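Local coordinates for 2,3-dihydroxy-2,3-dihydrophenylpropionate dehydrogenase (Pseudomonas sp. MC1, PDB 5XTG), which probably catalyses the NAD(+)-dependent oxidation of naphthalene dihydrodiol to 1,2-dihydroxynaphthalene in the breakdown of aromatic hydrocarbons, at residues Q24-T29 / C100-A105; S153-A158 / L251-R256. One frame throughout, in Å; residues are numbered along the deposited sequence.

Contact 1. Residues Q24-T29 / C100-A105; sequences QVVSIT and CFIANA. With NAD (nicotinamide-adenine-dinucleotide), chain B.
The Phe101 ring and the Asn104 amide are the flat groups that meet residues 24-29. The Phe101 ring is approached obliquely. The Thr29 side chain crosses that of Phe101 at about a right angle, with Thr29 CG2 3.6 Å from Phe101 CZ, and Ser27 O lies near CD1. Leu87 of helix 81-95 adds to the packing on Phe101. The two polar atoms of the Asn104 amide go to different partners. Its ND2 bonds to Thr29 O at 3.1 Å, with the acceptor 4° out of the amide plane. Asn104 OD1 is hydrogen-bonded to Thr157 OG1 and also sits against C5D of NAD. With both polar atoms taken, the amide is held against turning. Strands 25-29 and 100-103 are parallel central neighbours in the Rossmann sheet of this SDR enzyme. Ser27 is gripped on both polar backbone atoms: Ser27 N bonds to Cys100 O at 3.0 Å, and Ile102 N to Ser27 O at 2.8 Å. Thr29 OG1 sits between its own backbone N and carbonyl carbon (chi1 77°). There it accepts two N-H groups, from Asn104 N at 3.0 Å and Ala105 N at 3.1 Å. A valine here would probably leave those N-H groups without their shared acceptor and free the loop after strand 100-103 to shift. That loop reaches the cofactor, where Asn104 O accepts a bond from O3D of NAD. On the sheet face towards helix 34-45, Val26 CG2 packs 3.7 Å from Ile102 CG1.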
# COMPACT_ATOMS: atom_id res chain seq x y z
N GLN A 24 -11.10 -28.27 -17.43
CA GLN A 24 -10.84 -26.84 -17.33
C GLN A 24 -10.21 -26.29 -18.61
O GLN A 24 -9.43 -26.96 -19.28
CB GLN A 24 -9.92 -26.52 -16.13
CG GLN A 24 -10.51 -26.83 -14.75
CD GLN A 24 -11.90 -26.24 -14.54
OE1 GLN A 24 -12.04 -25.04 -14.29
NE2 GLN A 24 -12.92 -27.07 -14.63
N VAL A 25 -10.57 -25.03 -18.94
CA VAL A 25 -10.16 -24.36 -20.18
C VAL A 25 -9.64 -22.96 -19.85
O VAL A 25 -10.36 -22.15 -19.26
CB VAL A 25 -11.32 -24.24 -21.19
CG1 VAL A 25 -10.83 -23.59 -22.48
CG2 VAL A 25 -11.91 -25.60 -21.50
N VAL A 26 -8.41 -22.66 -20.31
CA VAL A 26 -7.77 -21.37 -20.12
C VAL A 26 -7.43 -20.77 -21.47
O VAL A 26 -7.09 -21.47 -22.43
CB VAL A 26 -6.49 -21.49 -19.25
CG1 VAL A 26 -5.41 -22.30 -19.93
CG2 VAL A 26 -5.96 -20.12 -18.89
N SER A 27 -7.54 -19.44 -21.55
CA SER A 27 -7.15 -18.65 -22.71
C SER A 27 -6.11 -17.62 -22.29
O SER A 27 -6.34 -16.85 -21.37
CB SER A 27 -8.36 -17.94 -23.32
OG SER A 27 -7.95 -17.12 -24.41
N ILE A 28 -5.00 -17.57 -23.02
CA ILE A 28 -3.80 -16.82 -22.64
C ILE A 28 -3.42 -15.92 -23.81
O ILE A 28 -3.27 -16.39 -24.94
CB ILE A 28 -2.65 -17.79 -22.31
CG1 ILE A 28 -3.09 -18.81 -21.26
CG2 ILE A 28 -1.38 -17.02 -21.91
CD1 ILE A 28 -2.19 -19.99 -21.15
N THR A 29 -3.26 -14.61 -23.55
CA THR A 29 -2.63 -13.71 -24.49
C THR A 29 -1.15 -13.52 -24.17
O THR A 29 -0.68 -13.84 -23.07
CB THR A 29 -3.31 -12.35 -24.49
OG1 THR A 29 -2.89 -11.62 -23.34
CG2 THR A 29 -4.82 -12.51 -24.49
N CYS A 100 -11.00 -19.58 -17.44
CA CYS A 100 -10.02 -18.63 -16.95
C CYS A 100 -9.46 -17.85 -18.12
O CYS A 100 -9.09 -18.44 -19.13
CB CYS A 100 -8.89 -19.35 -16.20
SG CYS A 100 -7.56 -18.26 -15.52
N PHE A 101 -9.41 -16.53 -17.99
CA PHE A 101 -8.75 -15.70 -18.99
C PHE A 101 -7.47 -15.11 -18.38
O PHE A 101 -7.51 -14.54 -17.29
CB PHE A 101 -9.66 -14.58 -19.49
CG PHE A 101 -9.02 -13.71 -20.57
CD1 PHE A 101 -8.79 -14.22 -21.82
CD2 PHE A 101 -8.65 -12.40 -20.32
CE1 PHE A 101 -8.21 -13.45 -22.81
CE2 PHE A 101 -8.05 -11.64 -21.27
CZ PHE A 101 -7.83 -12.15 -22.54
N ILE A 102 -6.36 -15.26 -19.08
CA ILE A 102 -5.09 -14.77 -18.60
C ILE A 102 -4.65 -13.68 -19.55
O ILE A 102 -4.16 -13.96 -20.65
CB ILE A 102 -4.05 -15.87 -18.49
CG1 ILE A 102 -4.55 -16.95 -17.53
CG2 ILE A 102 -2.75 -15.24 -18.01
CD1 ILE A 102 -3.51 -17.85 -17.05
N ALA A 103 -4.79 -12.44 -19.10
CA ALA A 103 -4.37 -11.28 -19.87
C ALA A 103 -2.91 -11.01 -19.54
O ALA A 103 -2.57 -10.66 -18.40
CB ALA A 103 -5.25 -10.08 -19.54
N ASN A 104 -2.05 -11.25 -20.49
CA ASN A 104 -0.62 -11.22 -20.21
C ASN A 104 0.19 -10.43 -21.22
O ASN A 104 1.29 -10.01 -20.89
CB ASN A 104 -0.09 -12.65 -20.15
CG ASN A 104 1.42 -12.71 -20.27
OD1 ASN A 104 2.16 -12.40 -19.31
ND2 ASN A 104 1.91 -13.13 -21.46
N ALA A 105 -0.31 -10.20 -22.43
CA ALA A 105 0.45 -9.42 -23.40
C ALA A 105 0.84 -8.08 -22.80
O ALA A 105 0.04 -7.44 -22.12
CB ALA A 105 -0.37 -9.23 -24.68
PA NAD B . 7.94 -10.65 -23.79
O1A NAD B . 9.24 -9.93 -24.22
O2A NAD B . 8.03 -12.10 -24.02
O5B NAD B . 6.73 -9.97 -24.61
C5B NAD B . 5.39 -10.02 -24.14
C4B NAD B . 4.45 -10.90 -25.04
O4B NAD B . 3.39 -10.16 -25.36
C3B NAD B . 5.07 -11.35 -26.40
O3B NAD B . 4.62 -12.56 -26.82
C2B NAD B . 4.58 -10.25 -27.37
O2B NAD B . 4.71 -10.70 -28.82
C1B NAD B . 3.32 -10.08 -26.97
N9A NAD B . 2.77 -8.82 -27.50
C8A NAD B . 3.31 -7.59 -27.44
N7A NAD B . 2.48 -6.75 -28.08
C5A NAD B . 1.43 -7.47 -28.55
C6A NAD B . 0.31 -7.12 -29.28
N6A NAD B . 0.07 -5.78 -29.66
N1A NAD B . -0.61 -8.01 -29.64
C2A NAD B . -0.44 -9.32 -29.26
N3A NAD B . 0.68 -9.67 -28.54
C4A NAD B . 1.60 -8.75 -28.19
O3 NAD B . 7.75 -10.35 -22.19
PN NAD B . 7.21 -11.31 -20.91
O1N NAD B . 8.25 -11.27 -19.83
O2N NAD B . 6.84 -12.75 -21.16
O5D NAD B . 5.91 -10.41 -20.33
C5D NAD B . 4.55 -10.79 -20.26
C4D NAD B . 3.97 -9.77 -19.20
O4D NAD B . 4.75 -9.78 -18.13
C3D NAD B . 3.95 -8.29 -19.70
O3D NAD B . 2.75 -7.68 -19.44
C2D NAD B . 5.06 -7.58 -18.89
O2D NAD B . 4.69 -6.16 -18.80
C1D NAD B . 5.09 -8.23 -17.71
N1N NAD B . 6.36 -8.06 -16.93
C2N NAD B . 7.51 -8.81 -17.13
C3N NAD B . 8.67 -8.56 -16.35
C7N NAD B . 9.97 -9.37 -16.57
O7N NAD B . 11.02 -9.03 -16.01
N7N NAD B . 9.91 -10.54 -17.51
C4N NAD B . 8.68 -7.60 -15.41
C5N NAD B . 7.56 -6.86 -15.21
C6N NAD B . 6.41 -7.11 -15.96

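Contact 2. Residues S153-A158 / L251-R256. With NAD (nicotinamide-adenine-dinucleotide), chain B.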
# COMPACT_ATOMS: atom_id res chain seq x y z
N SER A 153 -12.53 -17.18 -13.82
CA SER A 153 -11.64 -16.18 -13.24
C SER A 153 -10.80 -15.50 -14.32
O SER A 153 -10.67 -15.96 -15.45
CB SER A 153 -10.72 -16.79 -12.17
OG SER A 153 -9.75 -17.65 -12.74
N VAL A 154 -10.22 -14.39 -13.90
CA VAL A 154 -9.26 -13.61 -14.67
C VAL A 154 -7.98 -13.55 -13.87
O VAL A 154 -8.00 -13.24 -12.68
CB VAL A 154 -9.75 -12.18 -14.88
CG1 VAL A 154 -8.67 -11.37 -15.57
CG2 VAL A 154 -11.01 -12.18 -15.69
N VAL A 155 -6.87 -13.75 -14.55
CA VAL A 155 -5.57 -13.41 -14.01
C VAL A 155 -4.91 -12.41 -14.95
O VAL A 155 -4.87 -12.62 -16.17
CB VAL A 155 -4.70 -14.64 -13.82
CG1 VAL A 155 -3.46 -14.22 -13.12
CG2 VAL A 155 -5.45 -15.67 -13.07
N MET A 156 -4.42 -11.33 -14.40
CA MET A 156 -3.72 -10.31 -15.14
C MET A 156 -2.25 -10.33 -14.77
O MET A 156 -1.90 -10.51 -13.59
CB MET A 156 -4.34 -8.94 -14.84
CG MET A 156 -5.57 -8.64 -15.69
SD MET A 156 -6.30 -7.08 -15.24
CE MET A 156 -7.40 -7.67 -13.95
N THR A 157 -1.40 -10.15 -15.76
CA THR A 157 0.01 -9.92 -15.50
C THR A 157 0.23 -8.44 -15.24
O THR A 157 0.04 -7.60 -16.12
CB THR A 157 0.89 -10.39 -16.65
OG1 THR A 157 0.71 -11.79 -16.85
CG2 THR A 157 2.35 -10.12 -16.30
N ALA A 158 0.65 -8.13 -14.03
CA ALA A 158 1.02 -6.79 -13.64
C ALA A 158 2.56 -6.69 -13.73
O ALA A 158 3.09 -7.02 -14.79
CB ALA A 158 0.46 -6.45 -12.28
N LEU A 251 -1.04 -20.56 -11.77
CA LEU A 251 -1.77 -21.81 -11.58
C LEU A 251 -2.65 -21.75 -10.34
O LEU A 251 -3.80 -22.19 -10.37
CB LEU A 251 -0.81 -23.00 -11.47
CG LEU A 251 -0.16 -23.64 -12.71
CD1 LEU A 251 -1.19 -24.04 -13.73
CD2 LEU A 251 0.87 -22.73 -13.34
N LEU A 252 -2.11 -21.23 -9.23
CA LEU A 252 -2.89 -21.10 -7.99
C LEU A 252 -4.10 -20.19 -8.18
O LEU A 252 -5.21 -20.49 -7.72
CB LEU A 252 -1.99 -20.53 -6.91
CG LEU A 252 -2.33 -20.63 -5.42
CD1 LEU A 252 -1.78 -19.42 -4.77
CD2 LEU A 252 -3.81 -20.73 -5.12
N LEU A 253 -3.91 -19.05 -8.84
CA LEU A 253 -5.00 -18.08 -8.96
C LEU A 253 -6.08 -18.56 -9.91
O LEU A 253 -7.25 -18.20 -9.74
CB LEU A 253 -4.44 -16.74 -9.44
CG LEU A 253 -3.48 -16.08 -8.47
CD1 LEU A 253 -2.76 -14.88 -9.08
CD2 LEU A 253 -4.22 -15.66 -7.24
N ALA A 254 -5.71 -19.34 -10.93
CA ALA A 254 -6.70 -19.94 -11.82
C ALA A 254 -7.33 -21.20 -11.24
O ALA A 254 -8.46 -21.53 -11.59
CB ALA A 254 -6.05 -20.29 -13.15
N SER A 255 -6.64 -21.92 -10.37
CA SER A 255 -7.16 -23.20 -9.90
C SER A 255 -8.46 -23.01 -9.13
O SER A 255 -8.54 -22.18 -8.21
CB SER A 255 -6.14 -23.90 -9.01
OG SER A 255 -6.71 -25.03 -8.36
N ARG A 256 -9.48 -23.79 -9.50
CA ARG A 256 -10.77 -23.66 -8.82
C ARG A 256 -10.72 -24.19 -7.41
O ARG A 256 -11.48 -23.74 -6.55
CB ARG A 256 -11.86 -24.40 -9.59
CG ARG A 256 -12.27 -23.71 -10.87
CD ARG A 256 -13.46 -24.43 -11.47
NE ARG A 256 -13.93 -23.78 -12.69
CZ ARG A 256 -14.75 -22.73 -12.72
NH1 ARG A 256 -15.20 -22.18 -11.60
NH2 ARG A 256 -15.12 -22.22 -13.88
PA NAD B . 7.94 -10.65 -23.79
O1A NAD B . 9.24 -9.93 -24.22
O2A NAD B . 8.03 -12.10 -24.02
O5B NAD B . 6.73 -9.97 -24.61
C5B NAD B . 5.39 -10.02 -24.14
C4B NAD B . 4.45 -10.90 -25.04
O4B NAD B . 3.39 -10.16 -25.36
C3B NAD B . 5.07 -11.35 -26.40
O3B NAD B . 4.62 -12.56 -26.82
C2B NAD B . 4.58 -10.25 -27.37
O2B NAD B . 4.71 -10.70 -28.82
C1B NAD B . 3.32 -10.08 -26.97
N9A NAD B . 2.77 -8.82 -27.50
C8A NAD B . 3.31 -7.59 -27.44
N7A NAD B . 2.48 -6.75 -28.08
C5A NAD B . 1.43 -7.47 -28.55
C6A NAD B . 0.31 -7.12 -29.28
N6A NAD B . 0.07 -5.78 -29.66
N1A NAD B . -0.61 -8.01 -29.64
C2A NAD B . -0.44 -9.32 -29.26
N3A NAD B . 0.68 -9.67 -28.54
C4A NAD B . 1.60 -8.75 -28.19
O3 NAD B . 7.75 -10.35 -22.19
PN NAD B . 7.21 -11.31 -20.91
O1N NAD B . 8.25 -11.27 -19.83
O2N NAD B . 6.84 -12.75 -21.16
O5D NAD B . 5.91 -10.41 -20.33
C5D NAD B . 4.55 -10.79 -20.26
C4D NAD B . 3.97 -9.77 -19.20
O4D NAD B . 4.75 -9.78 -18.13
C3D NAD B . 3.95 -8.29 -19.70
O3D NAD B . 2.75 -7.68 -19.44
C2D NAD B . 5.06 -7.58 -18.89
O2D NAD B . 4.69 -6.16 -18.80
C1D NAD B . 5.09 -8.23 -17.71
N1N NAD B . 6.36 -8.06 -16.93
C2N NAD B . 7.51 -8.81 -17.13
C3N NAD B . 8.67 -8.56 -16.35
C7N NAD B . 9.97 -9.37 -16.57
O7N NAD B . 11.02 -9.03 -16.01
N7N NAD B . 9.91 -10.54 -17.51
C4N NAD B . 8.68 -7.60 -15.41
C5N NAD B . 7.56 -6.86 -15.21
C6N NAD B . 6.41 -7.11 -15.96
O HOH W 1 -8.01 -15.38 -10.74
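Val155 and Leu253 form the apolar centre of this contact. Their side chains cross at about a right angle. Val155 CG2 lies 3.9 Å from Leu253 CB, and Val155 CG1 lies 4.2 Å from Leu253 CD1. With CG1 anti to the backbone N (chi1 -173°), CG2 stands anti to the carbonyl carbon, and the two methyls meet different parts of the leucine. Beside them, Ser153 OG rests 3.9 Å from Ala254 CA. No direct hydrogen bond joins the two segments. A water does so instead, donating to Val154 O at 2.9 Å and to Leu253 O at 3.1 Å.

The next shell sets these groups in place. Cys100 of strand 100-103 touches Ser153, Val155 and Ala254. Leu253 also packs on Val199 and Ile262. Helix 248-254 thus lies on one sheet face, while Val154 and Met156 meet helix 118-148 on the other. Past the helix, Arg256 forms a salt bridge with Asp99. Leu252 packs on Ala248 of a second subunit.

Further along the strand lies the cofactor site. Thr157 CG2 is close to O4D of NAD, at 3.0 Å. Thr157 OG1 is hydrogen-bonded to Tyr250 OH, in the helix that carries Leu253. Ala158 O bonds to the NAD-binding Lys176.

Leu253 O, at the C-terminal end of the helix, is satisfied by the water and by Arg195 NH1. The charge of the arginine probably also offsets the negative helix end. The side chains themselves meet by apolar packing.

In the fold
From the N terminus, the chain runs along strand 25-29 and through two further strands before strand 100-103 returns beside it. That closes contact 1, which joins two neighbouring central strands. Helix 118-148 then leads to strand 153-157, where contact 2 opens. Contact 2 closes after strand 195-201, laying helix 248-254 against the next strand of the same sheet. The two loops follow in series and neither nest nor cross. They still touch: Phe101 N is probably bonded to Ser153 O at 2.9 Å. Gln24 OE1 also meets Arg256 NE, a probable hydrogen bond from just before the first strand to just past the late helix. Both contacts reach NAD.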